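Local coordinates for porin protein associated with imipenem resistance (Acinetobacter baumannii, PDB 4FUV) that forms an eight-stranded outer-membrane beta-barrel associated with imipenem resistance and probably involved in the uptake of ornithine and imipenem, at residues V114-V122 with A129-N137. Sequence-based numbering, arbitrary orientation.
With SO4 (sulfate ion), chain B.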
ATOM      1  N   VAL A 114      20.044  -8.212   0.726  1.00 41.64           N
ATOM      2  CA  VAL A 114      19.744  -7.309  -0.378  1.00 40.09           C
ATOM      3  C   VAL A 114      20.365  -7.824  -1.675  1.00 35.43           C
ATOM      4  O   VAL A 114      21.574  -8.022  -1.740  1.00 42.75           O
ATOM      5  CB  VAL A 114      20.246  -5.881  -0.058  1.00 35.61           C
ATOM      6  CG1 VAL A 114      19.913  -4.908  -1.189  1.00 26.65           C
ATOM      7  CG2 VAL A 114      19.649  -5.403   1.262  1.00 34.01           C
ATOM      8  N   ASP A 115      19.536  -8.065  -2.693  1.00 29.76           N
ATOM      9  CA  ASP A 115      20.033  -8.498  -3.999  1.00 35.60           C
ATOM     10  C   ASP A 115      21.008  -7.485  -4.565  1.00 35.43           C
ATOM     11  O   ASP A 115      20.892  -6.283  -4.313  1.00 28.48           O
ATOM     12  CB  ASP A 115      18.907  -8.647  -5.022  1.00 42.60           C
ATOM     13  CG  ASP A 115      18.028  -9.846  -4.768  1.00 50.99           C
ATOM     14  OD1 ASP A 115      18.466 -10.779  -4.060  1.00 51.24           O
ATOM     15  OD2 ASP A 115      16.898  -9.848  -5.304  1.00 49.45           O
ATOM     16  N   ALA A 116      21.966  -7.994  -5.336  1.00 35.48           N
ATOM     17  CA  ALA A 116      22.881  -7.176  -6.110  1.00 31.70           C
ATOM     18  C   ALA A 116      22.123  -6.123  -6.928  1.00 34.72           C
ATOM     19  O   ALA A 116      21.114  -6.438  -7.554  1.00 35.81           O
ATOM     20  CB  ALA A 116      23.696  -8.066  -7.035  1.00 30.09           C
ATOM     21  N   THR A 117      22.646  -4.892  -6.913  1.00 28.42           N
ATOM     22  CA  THR A 117      22.132  -3.725  -7.653  1.00 32.70           C
ATOM     23  C   THR A 117      20.857  -3.099  -7.101  1.00 35.65           C
ATOM     24  O   THR A 117      20.361  -2.136  -7.685  1.00 34.21           O
ATOM     25  CB  THR A 117      21.875  -3.993  -9.153  1.00 30.17           C
ATOM     26  OG1 THR A 117      20.669  -4.748  -9.286  1.00 35.40           O
ATOM     27  CG2 THR A 117      23.036  -4.747  -9.794  1.00 29.73           C
ATOM     28  N   ARG A 118      20.312  -3.634  -6.008  1.00 27.06           N
ATOM     29  CA  ARG A 118      19.052  -3.107  -5.489  1.00 26.45           C
ATOM     30  C   ARG A 118      19.266  -2.056  -4.406  1.00 32.80           C
ATOM     31  O   ARG A 118      20.219  -2.126  -3.616  1.00 25.83           O
ATOM     32  CB  ARG A 118      18.128  -4.224  -4.963  1.00 26.31           C
ATOM     33  CG  ARG A 118      17.749  -5.282  -6.000  1.00 28.43           C
ATOM     34  CD  ARG A 118      17.188  -4.675  -7.286  1.00 28.47           C
ATOM     35  NE  ARG A 118      15.960  -3.916  -7.050  1.00 30.69           N
ATOM     36  CZ  ARG A 118      14.739  -4.445  -7.107  1.00 38.64           C
ATOM     37  NH1 ARG A 118      14.587  -5.736  -7.379  1.00 28.75           N
ATOM     38  NH2 ARG A 118      13.668  -3.686  -6.886  1.00 38.42           N
ATOM     39  N   SER A 119      18.366  -1.083  -4.369  1.00 26.93           N
ATOM     40  CA  SER A 119      18.413  -0.061  -3.335  1.00 27.43           C
ATOM     41  C   SER A 119      17.803  -0.554  -2.021  1.00 30.68           C
ATOM     42  O   SER A 119      16.948  -1.436  -1.999  1.00 25.38           O
ATOM     43  CB  SER A 119      17.695   1.209  -3.793  1.00 28.91           C
ATOM     44  OG  SER A 119      16.337   0.940  -4.050  1.00 31.88           O
ATOM     45  N   PHE A 120      18.278   0.030  -0.934  1.00 30.63           N
ATOM     46  CA  PHE A 120      17.802  -0.258   0.401  1.00 29.41           C
ATOM     47  C   PHE A 120      18.178   0.958   1.233  1.00 28.36           C
ATOM     48  O   PHE A 120      19.040   1.750   0.830  1.00 27.94           O
ATOM     49  CB  PHE A 120      18.449  -1.535   0.952  1.00 34.74           C
ATOM     50  CG  PHE A 120      19.958  -1.450   1.116  1.00 31.93           C
ATOM     51  CD1 PHE A 120      20.798  -1.562   0.016  1.00 30.81           C
ATOM     52  CD2 PHE A 120      20.527  -1.279   2.371  1.00 27.36           C
ATOM     53  CE1 PHE A 120      22.173  -1.482   0.165  1.00 29.56           C
ATOM     54  CE2 PHE A 120      21.916  -1.207   2.525  1.00 31.14           C
ATOM     55  CZ  PHE A 120      22.730  -1.310   1.430  1.00 31.28           C
ATOM     56  N   ARG A 121      17.544   1.107   2.387  1.00 23.86           N
ATOM     57  CA  ARG A 121      17.668   2.334   3.178  1.00 30.35           C
ATOM     58  C   ARG A 121      18.157   2.004   4.581  1.00 35.43           C
ATOM     59  O   ARG A 121      17.643   1.081   5.214  1.00 28.24           O
ATOM     60  CB  ARG A 121      16.304   3.032   3.260  1.00 31.98           C
ATOM     61  CG  ARG A 121      16.304   4.447   3.824  1.00 30.42           C
ATOM     62  CD  ARG A 121      14.953   5.115   3.484  1.00 38.83           C
ATOM     63  NE  ARG A 121      14.797   6.460   4.040  1.00 35.57           N
ATOM     64  CZ  ARG A 121      15.373   7.555   3.552  1.00 48.76           C
ATOM     65  NH1 ARG A 121      16.179   7.480   2.498  1.00 43.36           N
ATOM     66  NH2 ARG A 121      15.152   8.734   4.127  1.00 51.94           N
ATOM     67  N   VAL A 122      19.162   2.736   5.058  1.00 31.04           N
ATOM     68  CA  VAL A 122      19.688   2.519   6.404  1.00 29.59           C
ATOM     69  C   VAL A 122      19.858   3.866   7.098  1.00 26.77           C
ATOM     70  O   VAL A 122      20.512   4.770   6.565  1.00 24.13           O
ATOM     71  CB  VAL A 122      21.040   1.753   6.391  1.00 38.89           C
ATOM     72  CG1 VAL A 122      21.539   1.520   7.815  1.00 34.38           C
ATOM     73  CG2 VAL A 122      20.897   0.418   5.664  1.00 40.19           C
ATOM     74  N   ALA A 129      23.145  -1.841  -3.247  1.00 26.59           N
ATOM     75  CA  ALA A 129      24.055  -2.964  -3.052  1.00 27.27           C
ATOM     76  C   ALA A 129      24.925  -3.218  -4.285  1.00 31.33           C
ATOM     77  O   ALA A 129      24.441  -3.183  -5.419  1.00 29.51           O
ATOM     78  CB  ALA A 129      23.270  -4.217  -2.699  1.00 31.92           C
ATOM     79  N   GLY A 130      26.203  -3.497  -4.049  1.00 30.58           N
ATOM     80  CA  GLY A 130      27.126  -3.832  -5.121  1.00 29.25           C
ATOM     81  C   GLY A 130      26.867  -5.198  -5.731  1.00 29.73           C
ATOM     82  O   GLY A 130      25.918  -5.891  -5.360  1.00 31.79           O
ATOM     83  N   ALA A 131      27.733  -5.580  -6.666  1.00 32.21           N
ATOM     84  CA  ALA A 131      27.589  -6.808  -7.439  1.00 35.22           C
ATOM     85  C   ALA A 131      27.464  -8.076  -6.596  1.00 36.42           C
ATOM     86  O   ALA A 131      26.884  -9.063  -7.041  1.00 44.18           O
ATOM     87  CB  ALA A 131      28.762  -6.944  -8.430  1.00 34.13           C
ATOM     88  N   ASP A 132      28.009  -8.057  -5.386  1.00 34.21           N
ATOM     89  CA  ASP A 132      27.991  -9.247  -4.544  1.00 32.30           C
ATOM     90  C   ASP A 132      26.887  -9.214  -3.504  1.00 35.20           C
ATOM     91  O   ASP A 132      26.809 -10.095  -2.654  1.00 40.69           O
ATOM     92  CB  ASP A 132      29.334  -9.436  -3.856  1.00 40.08           C
ATOM     93  CG  ASP A 132      30.443  -9.752  -4.837  1.00 48.31           C
ATOM     94  OD1 ASP A 132      30.146 -10.375  -5.880  1.00 43.93           O
ATOM     95  OD2 ASP A 132      31.602  -9.363  -4.569  1.00 54.08           O
ATOM     96  N   GLY A 133      26.035  -8.198  -3.570  1.00 33.41           N
ATOM     97  CA  GLY A 133      24.922  -8.086  -2.641  1.00 29.05           C
ATOM     98  C   GLY A 133      25.315  -7.547  -1.280  1.00 29.90           C
ATOM     99  O   GLY A 133      26.483  -7.298  -0.999  1.00 37.52           O
ATOM    100  N   VAL A 134      24.320  -7.349  -0.427  1.00 32.01           N
ATOM    101  CA  VAL A 134      24.564  -6.852   0.915  1.00 29.08           C
ATOM    102  C   VAL A 134      23.700  -7.616   1.911  1.00 33.13           C
ATOM    103  O   VAL A 134      22.544  -7.912   1.643  1.00 34.82           O
ATOM    104  CB  VAL A 134      24.289  -5.341   1.015  1.00 28.23           C
ATOM    105  CG1 VAL A 134      24.293  -4.883   2.463  1.00 26.40           C
ATOM    106  CG2 VAL A 134      25.339  -4.546   0.187  1.00 29.77           C
ATOM    107  N   LYS A 135      24.295  -7.938   3.051  1.00 33.54           N
ATOM    108  CA  LYS A 135      23.639  -8.628   4.142  1.00 40.71           C
ATOM    109  C   LYS A 135      23.644  -7.660   5.320  1.00 43.42           C
ATOM    110  O   LYS A 135      24.655  -6.998   5.588  1.00 36.34           O
ATOM    111  CB  LYS A 135      24.439  -9.893   4.459  1.00 47.25           C
ATOM    112  CG  LYS A 135      23.878 -10.827   5.517  1.00 56.05           C
ATOM    113  CD  LYS A 135      24.939 -11.879   5.867  1.00 51.56           C
ATOM    114  CE  LYS A 135      24.378 -13.037   6.671  1.00 50.82           C
ATOM    115  N   ILE A 136      22.508  -7.519   5.992  1.00 33.74           N
ATOM    116  CA  ILE A 136      22.487  -6.770   7.237  1.00 34.96           C
ATOM    117  C   ILE A 136      21.908  -7.628   8.345  1.00 31.42           C
ATOM    118  O   ILE A 136      20.761  -8.045   8.265  1.00 37.01           O
ATOM    119  CB  ILE A 136      21.638  -5.494   7.139  1.00 38.74           C
ATOM    120  CG1 ILE A 136      22.197  -4.561   6.060  1.00 38.65           C
ATOM    121  CG2 ILE A 136      21.609  -4.792   8.487  1.00 29.87           C
ATOM    122  CD1 ILE A 136      21.361  -3.320   5.859  1.00 35.02           C
ATOM    123  N   ASN A 137      22.700  -7.880   9.382  1.00 34.65           N
ATOM    124  CA  ASN A 137      22.225  -8.660  10.515  1.00 37.64           C
ATOM    125  C   ASN A 137      22.043  -7.849  11.795  1.00 40.40           C
ATOM    126  O   ASN A 137      22.906  -7.054  12.170  1.00 44.76           O
ATOM    127  CB  ASN A 137      23.144  -9.844  10.791  1.00 34.24           C
ATOM    128  CG  ASN A 137      22.628 -10.711  11.928  1.00 46.85           C
ATOM    129  OD1 ASN A 137      23.148 -10.674  13.043  1.00 51.76           O
ATOM    130  ND2 ASN A 137      21.576 -11.475  11.653  1.00 45.27           N
TER
HETATM  131  S   SO4 B 301      10.771  -5.658  -7.770  1.00 81.15           S
HETATM  132  O1  SO4 B 301      10.448  -4.322  -7.279  1.00 74.77           O
HETATM  133  O2  SO4 B 301      11.899  -6.197  -7.013  1.00 83.56           O
HETATM  134  O3  SO4 B 301       9.617  -6.535  -7.582  1.00 88.52           O
HETATM  135  O4  SO4 B 301      11.111  -5.593  -9.191  1.00 75.48           O
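Val114 and Val134 face each other as an antiparallel hydrogen-bonded pair, joined by Val114 N to Val134 O at 2.7 Å and by the return bond from Val134 N, which meets a lone pair of Val114 O in the carbonyl plane. Beyond this pair both chains turn. Asp115 to Arg118 form a type II beta turn, and Gly130 to Gly133 a type I turn. Gly133 suits its place twice over: its positive phi favours glycine, and without a side chain its CA can approach Val114 O to 3.5 Å, where a CB would be tight. Ala129, ending strand 125-129, has its backbone tied to the Asp115-Arg118 turn. Its N gives a nearly straight bond to Arg118 O, while its O takes Thr117 N at 2.9 Å from above the carbonyl plane, a more bent bond; its small methyl fits against Val114 CG1 at 3.7 Å.

The tight side is apolar. A chi1 of 63° sets Phe120 CG between the backbone N and carbonyl carbon, and the ring turns an edge to Ala129 N. Its CZ meets Val134 CG1 at 4.0 Å, the two side chains crossing at about a right angle, and CE2 touches Ile136 CD1. The same methyl meets Val122 CG2 tip to tip at 3.8 Å. Helix 194-207 also touches Phe120, through Leu194, and Val122.

At the turns, Ala116 is small enough for its CB to lie 3.3 Å from Ala131 O. The looser side is polar and partly exposed: Asp115 OD2 makes a salt bridge with Lys60 NZ, and Arg118 NH1 bonds sulfate O2 at 2.8 Å, an oxygen NH2 also bonds. Backbone bonds thus join the turns beside an apolar cluster, leaving Arg118 NE to pair with Asp126 of the second subunit.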